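Local coordinates for 3-oxoacyl-(Acyl-carrier protein) synthase (Burkholderia xenovorans, PDB 4EFI) that probably acts as a 3-oxoacyl-(acyl-carrier-protein) synthase, a condensing enzyme of the KAS III family with the thiolase fold, at residues Asn33-Glu38 against Arg57-Ala62; Ile124-Ser129 against Gly333-Ser338; Ala202-Val207 against Asp220-Gly225. One frame throughout, in Å; residues are numbered along the deposited sequence.

How the contacts relate
Contact 2 is buried, its centre about 9 Å from that of the chain, whereas the centres of contacts 1 and 3, partly buried, lie about 21 and 23 Å from it. The chemistry follows the place. The core contact is small, a serine pair with a methyl beside it, and joins a loop off one main sheet to a strand of the other; the outer ones use arginines held by amide, carbonyl or carboxylate oxygens, with aromatic rings added in contact 1 and stacked guanidinium groups in contact 3. Contact 3 falls within the loop closed by contact 2 and touches it, Tyr334 OH lying 2.9 Å from Asn204 ND2, a probable hydrogen bond. Contact 1 touches neither.

Contact 1: Asn33-Glu38 against Arg57-Ala62; sequences NDYFVE and RRWADA
Arg57 reaches across to Asn33 and Phe36 with a folded side chain. From CB, CG leaves between the backbone N and the carbonyl carbon (chi1 79°), and the chain then bends at both chi2 and chi3. CG lies beside the indole of Trp59, 3.5 Å from Trp59 NE1, the nitrogen that gives its hydrogen bond to the carbonyl of Phe173. CD carries the chain on past the indole, and NE comes to 4.1 Å from Phe36 CE2. At CZ the guanidinium has Phe36 CE2 over the centre of one face, 3.8 Å from Arg57 CZ; the ring is tilted by 58° against the guanidinium plane, which rules out a parallel stack. The two terminal nitrogens converge on one oxygen: Asn33 OD1 receives Arg57 NH1 at 2.9 Å, nearly in line with its C=O bond, and Arg57 NH2 at 3.0 Å from above the amide plane. Both nitrogens have a further carbonyl partner, Leu171 O for NH1 and Val31 O for NH2, while Asn33 ND2 binds Val54 O, which fixes the rotation of the amide.

The contact is built beside a small two-stranded antiparallel sheet, 30-32 with 56-58: Arg57 lies on the second strand, Trp59 just beyond it, and Asn33 to Phe36 in the loop after the first, helix 42-52 coming between in sequence. Tyr35, Phe36 and Trp59 form an aromatic cluster. Trp59 presents an edge to the face of Tyr35 in an offset edge-to-face pair with planes 84° apart, Trp59 CZ3 being 3.7 Å from Tyr35 CE2. Phe36 and Trp59 meet tip to tip, Phe36 CZ to Trp59 CH2 at 3.6 Å, in an oblique pair. Within the loop, Tyr35 CD2 sits over the centre of the Phe36 ring, 3.7 Å above its plane.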
loop_
_atom_site.group_PDB
_atom_site.type_symbol
_atom_site.label_atom_id
_atom_site.label_comp_id
_atom_site.label_asym_id
_atom_site.label_seq_id
_atom_site.Cartn_x
_atom_site.Cartn_y
_atom_site.Cartn_z
ATOM N N ASN A 33 -10.650 -19.320 4.037
ATOM C CA ASN A 33 -9.659 -20.132 4.743
ATOM C C ASN A 33 -9.848 -21.620 4.520
ATOM O O ASN A 33 -8.886 -22.379 4.645
ATOM C CB ASN A 33 -9.663 -19.804 6.242
ATOM C CG ASN A 33 -9.104 -18.428 6.535
ATOM O OD1 ASN A 33 -8.344 -17.894 5.717
ATOM N ND2 ASN A 33 -9.507 -17.823 7.641
ATOM N N ASP A 34 -11.057 -22.046 4.168
ATOM C CA ASP A 34 -11.322 -23.464 3.914
ATOM C C ASP A 34 -10.333 -23.976 2.887
ATOM O O ASP A 34 -9.880 -25.118 2.971
ATOM C CB ASP A 34 -12.762 -23.707 3.413
ATOM C CG ASP A 34 -13.785 -23.706 4.534
ATOM O OD1 ASP A 34 -13.440 -23.247 5.638
ATOM O OD2 ASP A 34 -14.940 -24.151 4.302
ATOM N N TYR A 35 -9.994 -23.121 1.918
ATOM C CA TYR A 35 -9.101 -23.494 0.832
ATOM C C TYR A 35 -7.823 -24.165 1.363
ATOM O O TYR A 35 -7.269 -25.050 0.714
ATOM C CB TYR A 35 -8.740 -22.240 0.018
ATOM C CG TYR A 35 -7.777 -22.455 -1.139
ATOM C CD1 TYR A 35 -8.224 -22.904 -2.376
ATOM C CD2 TYR A 35 -6.428 -22.186 -0.999
ATOM C CE1 TYR A 35 -7.336 -23.087 -3.435
ATOM C CE2 TYR A 35 -5.542 -22.366 -2.038
ATOM C CZ TYR A 35 -5.993 -22.815 -3.252
ATOM O OH TYR A 35 -5.095 -22.996 -4.288
ATOM N N PHE A 36 -7.350 -23.721 2.525
ATOM C CA PHE A 36 -6.014 -24.096 3.020
ATOM C C PHE A 36 -5.975 -25.301 3.959
ATOM O O PHE A 36 -4.893 -25.798 4.303
ATOM C CB PHE A 36 -5.377 -22.923 3.749
ATOM C CG PHE A 36 -5.170 -21.739 2.891
ATOM C CD1 PHE A 36 -4.055 -21.641 2.073
ATOM C CD2 PHE A 36 -6.101 -20.725 2.877
ATOM C CE1 PHE A 36 -3.878 -20.536 1.282
ATOM C CE2 PHE A 36 -5.932 -19.635 2.084
ATOM C CZ PHE A 36 -4.822 -19.525 1.300
ATOM N N VAL A 37 -7.143 -25.776 4.367
ATOM C CA VAL A 37 -7.218 -26.844 5.367
ATOM C C VAL A 37 -6.711 -28.204 4.868
ATOM O O VAL A 37 -6.257 -29.019 5.664
ATOM C CB VAL A 37 -8.651 -26.969 5.912
ATOM C CG1 VAL A 37 -8.837 -28.239 6.731
ATOM C CG2 VAL A 37 -8.989 -25.736 6.746
ATOM N N GLU A 38 -6.785 -28.466 3.570
ATOM C CA GLU A 38 -6.277 -29.735 3.042
ATOM C C GLU A 38 -4.751 -29.817 3.159
ATOM O O GLU A 38 -4.205 -30.840 3.597
ATOM C CB GLU A 38 -6.695 -29.921 1.588
ATOM N N ARG A 57 -9.647 -13.484 1.314
ATOM C CA ARG A 57 -8.803 -12.591 0.536
ATOM C C ARG A 57 -9.115 -12.783 -0.946
ATOM O O ARG A 57 -9.776 -13.756 -1.324
ATOM C CB ARG A 57 -7.306 -12.819 0.827
ATOM C CG ARG A 57 -6.653 -14.004 0.148
ATOM C CD ARG A 57 -7.046 -15.316 0.763
ATOM N NE ARG A 57 -6.431 -15.564 2.072
ATOM C CZ ARG A 57 -7.008 -16.180 3.094
ATOM N NH1 ARG A 57 -6.319 -16.408 4.205
ATOM N NH2 ARG A 57 -8.268 -16.585 3.024
ATOM N N ARG A 58 -8.696 -11.832 -1.769
ATOM C CA ARG A 58 -8.891 -11.946 -3.216
ATOM C C ARG A 58 -7.597 -12.283 -3.922
ATOM O O ARG A 58 -6.561 -11.680 -3.612
ATOM C CB ARG A 58 -9.436 -10.636 -3.783
ATOM C CG ARG A 58 -10.665 -10.109 -3.078
ATOM C CD ARG A 58 -11.811 -11.093 -3.112
ATOM N NE ARG A 58 -13.065 -10.519 -2.590
ATOM C CZ ARG A 58 -14.003 -9.903 -3.314
ATOM N NH1 ARG A 58 -13.882 -9.771 -4.621
ATOM N NH2 ARG A 58 -15.089 -9.415 -2.720
ATOM N N TRP A 59 -7.626 -13.245 -4.836
ATOM C CA TRP A 59 -6.441 -13.636 -5.590
ATOM C C TRP A 59 -6.648 -13.445 -7.088
ATOM O O TRP A 59 -7.625 -13.927 -7.660
ATOM C CB TRP A 59 -6.064 -15.086 -5.334
ATOM C CG TRP A 59 -5.329 -15.357 -4.048
ATOM C CD1 TRP A 59 -4.895 -14.441 -3.124
ATOM C CD2 TRP A 59 -4.933 -16.639 -3.575
ATOM N NE1 TRP A 59 -4.245 -15.109 -2.099
ATOM C CE2 TRP A 59 -4.257 -16.449 -2.360
ATOM C CE3 TRP A 59 -5.077 -17.931 -4.078
ATOM C CZ2 TRP A 59 -3.731 -17.513 -1.623
ATOM C CZ3 TRP A 59 -4.553 -18.998 -3.345
ATOM C CH2 TRP A 59 -3.888 -18.771 -2.132
ATOM N N ALA A 60 -5.707 -12.749 -7.714
ATOM C CA ALA A 60 -5.703 -12.537 -9.155
ATOM C C ALA A 60 -5.507 -13.834 -9.905
ATOM O O ALA A 60 -4.705 -14.681 -9.509
ATOM C CB ALA A 60 -4.573 -11.582 -9.502
ATOM N N ASP A 61 -6.210 -14.002 -11.016
ATOM C CA ASP A 61 -5.913 -15.141 -11.881
ATOM C C ASP A 61 -4.678 -14.884 -12.746
ATOM O O ASP A 61 -4.095 -13.811 -12.702
ATOM C CB ASP A 61 -7.139 -15.524 -12.719
ATOM C CG ASP A 61 -7.660 -14.395 -13.580
ATOM O OD1 ASP A 61 -6.896 -13.493 -13.993
ATOM O OD2 ASP A 61 -8.875 -14.405 -13.881
ATOM N N ALA A 62 -4.251 -15.875 -13.528
ATOM C CA ALA A 62 -2.983 -15.758 -14.251
ATOM C C ALA A 62 -2.952 -14.579 -15.222
ATOM O O ALA A 62 -1.919 -13.930 -15.400
ATOM C CB ALA A 62 -2.649 -17.067 -14.979
#

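Contact 2: Ile124-Ser129 against Gly333-Ser338; sequences INLGCS and GYSWAS
Ser129 and Ser335 turn their side chains toward each other and join through their hydroxyls, Ser129 OG to Ser335 OG at 2.5 Å, a short hydrogen bond whose proton cannot be assigned to one oxygen. The two arrive by different torsions. Ser335 OG stands anti to its backbone N (chi1 -179°), reaching out from the strand, whereas Ser129 OG is tucked between its own backbone N and carbonyl carbon (chi1 76°). Ser129 CB lies against the strand backbone, 3.5 Å from Ser335 O and 3.8 Å from Trp336 N. The chains are close here, with the CA atoms of Ser129 and Trp336 5.0 Å apart. Ser129 OG has a second partner in Gln133 OE1, on helix 130-143; Gln133 also packs on Ser335 and Ala337.

In the five-layered thiolase-like fold, the contact joins the loop before helix 130-143 to the five-stranded sheet. The 124-129 loop runs from strand 120-124 of the six-stranded sheet into that helix, while strand 335-343 lies within the five-stranded one. Cys128, next to Ser129 and beside His270, lies just before the helix, consistent with the place of the nucleophilic cysteine in KAS III relatives.

On the strand, the directions of neighbouring residues divide. Ala337, like Ser335, faces the loop, its CB meeting Ser129 O at 3.6 Å. Trp336 and Tyr334 leave the backbone on the side away from the loop; Trp336 packs on Leu249 of helix 235-257, with NE1 bonded to Ala8 O, and the Tyr334 ring stacks on Phe241. Earlier in the loop, Leu126 comes only loosely, CD2 at 4.4 Å from Ser335 OG. The strand is entered through a cis peptide between Gly333 and Tyr334.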
loop_
_atom_site.group_PDB
_atom_site.type_symbol
_atom_site.label_atom_id
_atom_site.label_comp_id
_atom_site.label_asym_id
_atom_site.label_seq_id
_atom_site.Cartn_x
_atom_site.Cartn_y
_atom_site.Cartn_z
ATOM N N ILE A 124 7.981 2.800 -9.949
ATOM C CA ILE A 124 8.816 2.836 -8.745
ATOM C C ILE A 124 8.591 1.569 -7.917
ATOM O O ILE A 124 7.443 1.184 -7.649
ATOM C CB ILE A 124 8.471 4.048 -7.894
ATOM C CG1 ILE A 124 8.684 5.305 -8.714
ATOM C CG2 ILE A 124 9.291 4.038 -6.605
ATOM C CD1 ILE A 124 8.389 6.603 -7.923
ATOM N N ASN A 125 9.674 0.874 -7.583
ATOM C CA ASN A 125 9.588 -0.366 -6.807
ATOM C C ASN A 125 9.632 -0.147 -5.307
ATOM O O ASN A 125 10.696 -0.033 -4.713
ATOM C CB ASN A 125 10.698 -1.336 -7.215
ATOM C CG ASN A 125 10.600 -2.684 -6.512
ATOM O OD1 ASN A 125 9.662 -2.945 -5.742
ATOM N ND2 ASN A 125 11.535 -3.562 -6.804
ATOM N N LEU A 126 8.454 -0.069 -4.720
ATOM C CA LEU A 126 8.300 -0.005 -3.272
ATOM C C LEU A 126 7.197 -0.948 -2.877
ATOM O O LEU A 126 6.285 -1.239 -3.667
ATOM C CB LEU A 126 7.916 1.403 -2.831
ATOM C CG LEU A 126 9.016 2.444 -2.915
ATOM C CD1 LEU A 126 8.393 3.830 -2.775
ATOM C CD2 LEU A 126 10.090 2.203 -1.856
ATOM N N GLY A 127 7.263 -1.426 -1.639
ATOM C CA GLY A 127 6.264 -2.347 -1.123
ATOM C C GLY A 127 5.376 -1.670 -0.101
ATOM O O GLY A 127 4.680 -0.716 -0.423
ATOM N N CYS A 128 5.409 -2.157 1.127
ATOM C CA CYS A 128 4.417 -1.729 2.098
ATOM C C CYS A 128 4.487 -0.239 2.476
ATOM O O CYS A 128 3.548 0.254 3.090
ATOM C CB CYS A 128 4.424 -2.671 3.306
ATOM S SG CYS A 128 4.073 -4.392 2.841
ATOM N N SER A 129 5.664 0.371 2.352
ATOM C CA SER A 129 5.899 1.764 2.728
ATOM C C SER A 129 5.574 2.724 1.589
ATOM O O SER A 129 5.791 3.927 1.695
ATOM C CB SER A 129 7.355 1.956 3.150
ATOM O OG SER A 129 8.205 1.975 2.017
ATOM N N GLY A 333 12.513 -3.375 2.535
ATOM C CA GLY A 333 13.567 -2.416 2.258
ATOM C C GLY A 333 14.797 -2.617 3.126
ATOM O O GLY A 333 15.861 -2.938 2.617
ATOM N N TYR A 334 14.677 -2.440 4.444
ATOM C CA TYR A 334 13.501 -1.889 5.116
ATOM C C TYR A 334 13.189 -0.465 4.700
ATOM O O TYR A 334 14.087 0.333 4.415
ATOM C CB TYR A 334 13.734 -1.849 6.622
ATOM C CG TYR A 334 13.824 -3.159 7.349
ATOM C CD1 TYR A 334 13.095 -4.277 6.945
ATOM C CD2 TYR A 334 14.591 -3.253 8.491
ATOM C CE1 TYR A 334 13.166 -5.468 7.664
ATOM C CE2 TYR A 334 14.655 -4.442 9.217
ATOM C CZ TYR A 334 13.938 -5.526 8.797
ATOM O OH TYR A 334 14.000 -6.711 9.513
ATOM N N SER A 335 11.913 -0.121 4.762
ATOM C CA SER A 335 11.446 1.200 4.430
ATOM C C SER A 335 10.247 1.514 5.322
ATOM O O SER A 335 9.463 0.618 5.655
ATOM C CB SER A 335 11.090 1.228 2.939
ATOM O OG SER A 335 10.634 2.507 2.548
ATOM N N TRP A 336 10.089 2.771 5.693
ATOM C CA TRP A 336 8.906 3.206 6.432
ATOM C C TRP A 336 8.564 4.630 6.029
ATOM O O TRP A 336 9.441 5.405 5.639
ATOM C CB TRP A 336 9.123 3.100 7.946
ATOM C CG TRP A 336 10.267 3.880 8.479
ATOM C CD1 TRP A 336 10.204 5.106 9.057
ATOM C CD2 TRP A 336 11.647 3.490 8.527
ATOM N NE1 TRP A 336 11.454 5.525 9.438
ATOM C CE2 TRP A 336 12.356 4.532 9.156
ATOM C CE3 TRP A 336 12.349 2.347 8.111
ATOM C CZ2 TRP A 336 13.745 4.499 9.331
ATOM C CZ3 TRP A 336 13.716 2.300 8.312
ATOM C CH2 TRP A 336 14.403 3.368 8.918
ATOM N N ALA A 337 7.288 4.990 6.103
ATOM C CA ALA A 337 6.875 6.301 5.625
ATOM C C ALA A 337 5.528 6.676 6.202
ATOM O O ALA A 337 4.666 5.807 6.416
ATOM C CB ALA A 337 6.840 6.346 4.107
ATOM N N SER A 338 5.343 7.964 6.463
ATOM C CA SER A 338 4.062 8.481 6.942
ATOM C C SER A 338 3.568 9.646 6.111
ATOM O O SER A 338 4.331 10.310 5.407
ATOM C CB SER A 338 4.181 8.942 8.387
ATOM O OG SER A 338 5.047 10.061 8.430
#

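Contact 3: Ala202-Val207 against Asp220-Gly225; sequences ARNLIV and DERMAG
Arg203, Asp220 and Arg222 form a salt-bridge network between the short strand 205-206, with the 3-10 turn before it, and the loop that leads to its antiparallel partner 232-233. Asp220 also makes an Asx turn, its OD1 accepting from Arg222 N.

Among the charged pairs, Arg222 holds Asp220 side-on: Arg222 NE bonds to OD1 at 3.0 Å and Arg222 NH2 to OD2 at 2.8 Å, both on syn lone pairs. Tyr215 OH also bonds to OD2. Arg203 NH2 lies 3.5 Å from Asp220 OD2, a contact of charges alone. The Arg203 guanidinium lies flat on that of Arg222, planes 11° apart; the shared carboxylate probably offsets the repulsion, and Asp234 pairs with Arg222 NH1.

Neutral oxygens complete the grip: Arg222 NH2 reaches Arg203 O at 2.9 Å from above the carbonyl plane, and Arg222 NH1 meets Asn204 OD1 at 3.0 Å, amide and guanidinium steeply crossed. Asn204 ND2 turns to Tyr334 OH.

The apolar part is slight, Ile206 CG2 touching Met223 CE at 4.2 Å. A water at the edge of the Arg203 guanidinium accepts from NH2 and donates to Asp220 OD1 at 2.8 Å.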
loop_
_atom_site.group_PDB
_atom_site.type_symbol
_atom_site.label_atom_id
_atom_site.label_comp_id
_atom_site.label_asym_id
_atom_site.label_seq_id
_atom_site.Cartn_x
_atom_site.Cartn_y
_atom_site.Cartn_z
ATOM N N ALA A 202 17.306 -5.769 4.113
ATOM C CA ALA A 202 16.988 -6.396 2.834
ATOM C C ALA A 202 16.800 -7.905 2.967
ATOM O O ALA A 202 15.830 -8.456 2.440
ATOM C CB ALA A 202 18.088 -6.080 1.812
ATOM N N ARG A 203 17.721 -8.574 3.648
ATOM C CA ARG A 203 17.706 -10.034 3.750
ATOM C C ARG A 203 16.557 -10.586 4.602
ATOM O O ARG A 203 16.379 -11.796 4.670
ATOM C CB ARG A 203 19.046 -10.545 4.298
ATOM C CG ARG A 203 19.235 -10.277 5.772
ATOM C CD ARG A 203 20.669 -10.568 6.239
ATOM N NE ARG A 203 21.099 -11.948 6.005
ATOM C CZ ARG A 203 20.986 -12.940 6.882
ATOM N NH1 ARG A 203 20.437 -12.738 8.070
ATOM N NH2 ARG A 203 21.428 -14.151 6.572
ATOM N N ASN A 204 15.774 -9.713 5.236
ATOM C CA ASN A 204 14.671 -10.164 6.087
ATOM C C ASN A 204 13.308 -10.168 5.387
ATOM O O ASN A 204 12.336 -10.697 5.920
ATOM C CB ASN A 204 14.619 -9.330 7.369
ATOM C CG ASN A 204 15.847 -9.520 8.199
ATOM O OD1 ASN A 204 16.436 -10.599 8.201
ATOM N ND2 ASN A 204 16.266 -8.473 8.903
ATOM N N LEU A 205 13.249 -9.601 4.193
ATOM C CA LEU A 205 12.014 -9.565 3.412
ATOM C C LEU A 205 12.456 -9.410 1.969
ATOM O O LEU A 205 12.836 -8.317 1.512
ATOM C CB LEU A 205 11.117 -8.403 3.858
ATOM C CG LEU A 205 9.626 -8.715 3.970
ATOM C CD1 LEU A 205 8.844 -7.532 4.575
ATOM C CD2 LEU A 205 9.081 -9.114 2.607
ATOM N N ILE A 206 12.451 -10.536 1.250
ATOM C CA ILE A 206 13.183 -10.632 0.004
ATOM C C ILE A 206 12.640 -11.779 -0.854
ATOM O O ILE A 206 12.192 -12.783 -0.329
ATOM C CB ILE A 206 14.719 -10.812 0.285
ATOM C CG1 ILE A 206 15.528 -10.833 -1.016
ATOM C CG2 ILE A 206 14.988 -12.058 1.095
ATOM C CD1 ILE A 206 17.000 -10.519 -0.794
ATOM N N VAL A 207 12.692 -11.583 -2.174
ATOM C CA VAL A 207 12.542 -12.697 -3.120
ATOM C C VAL A 207 13.971 -13.035 -3.615
ATOM O O VAL A 207 14.576 -12.257 -4.353
ATOM C CB VAL A 207 11.621 -12.319 -4.296
ATOM C CG1 VAL A 207 11.568 -13.431 -5.316
ATOM C CG2 VAL A 207 10.224 -12.015 -3.781
ATOM N N ASP A 220 22.212 -19.470 3.531
ATOM C CA ASP A 220 21.365 -18.879 4.564
ATOM C C ASP A 220 20.516 -19.976 5.208
ATOM O O ASP A 220 19.548 -20.451 4.612
ATOM C CB ASP A 220 20.469 -17.823 3.911
ATOM C CG ASP A 220 19.666 -17.007 4.909
ATOM O OD1 ASP A 220 19.434 -17.495 6.046
ATOM O OD2 ASP A 220 19.234 -15.896 4.526
ATOM N N GLU A 221 20.880 -20.385 6.419
ATOM C CA GLU A 221 20.192 -21.474 7.111
ATOM C C GLU A 221 18.688 -21.266 7.226
ATOM O O GLU A 221 17.929 -22.228 7.240
ATOM C CB GLU A 221 20.797 -21.680 8.513
ATOM N N ARG A 222 18.244 -20.013 7.276
ATOM C CA ARG A 222 16.831 -19.730 7.473
ATOM C C ARG A 222 16.021 -20.153 6.268
ATOM O O ARG A 222 14.795 -20.279 6.359
ATOM C CB ARG A 222 16.592 -18.238 7.712
ATOM C CG ARG A 222 17.415 -17.617 8.819
ATOM C CD ARG A 222 17.216 -16.106 8.817
ATOM N NE ARG A 222 17.683 -15.531 7.560
ATOM C CZ ARG A 222 17.373 -14.316 7.121
ATOM N NH1 ARG A 222 16.585 -13.524 7.840
ATOM N NH2 ARG A 222 17.846 -13.876 5.962
ATOM N N MET A 223 16.694 -20.346 5.131
ATOM C CA MET A 223 16.003 -20.631 3.871
ATOM C C MET A 223 16.000 -22.121 3.478
ATOM O O MET A 223 15.586 -22.462 2.368
ATOM C CB MET A 223 16.594 -19.766 2.747
ATOM C CG MET A 223 16.484 -18.285 3.025
ATOM S SD MET A 223 16.985 -17.298 1.620
ATOM C CE MET A 223 16.674 -15.666 2.285
ATOM N N ALA A 224 16.436 -23.004 4.381
ATOM C CA ALA A 224 16.394 -24.452 4.147
ATOM C C ALA A 224 14.976 -24.897 3.777
ATOM O O ALA A 224 14.017 -24.593 4.488
ATOM C CB ALA A 224 16.856 -25.190 5.386
ATOM N N GLY A 225 14.844 -25.581 2.646
ATOM C CA GLY A 225 13.550 -26.084 2.216
ATOM C C GLY A 225 12.610 -25.045 1.620
ATOM O O GLY A 225 11.467 -25.367 1.295
HETATM O O HOH W 1 21.241 -16.749 8.005
#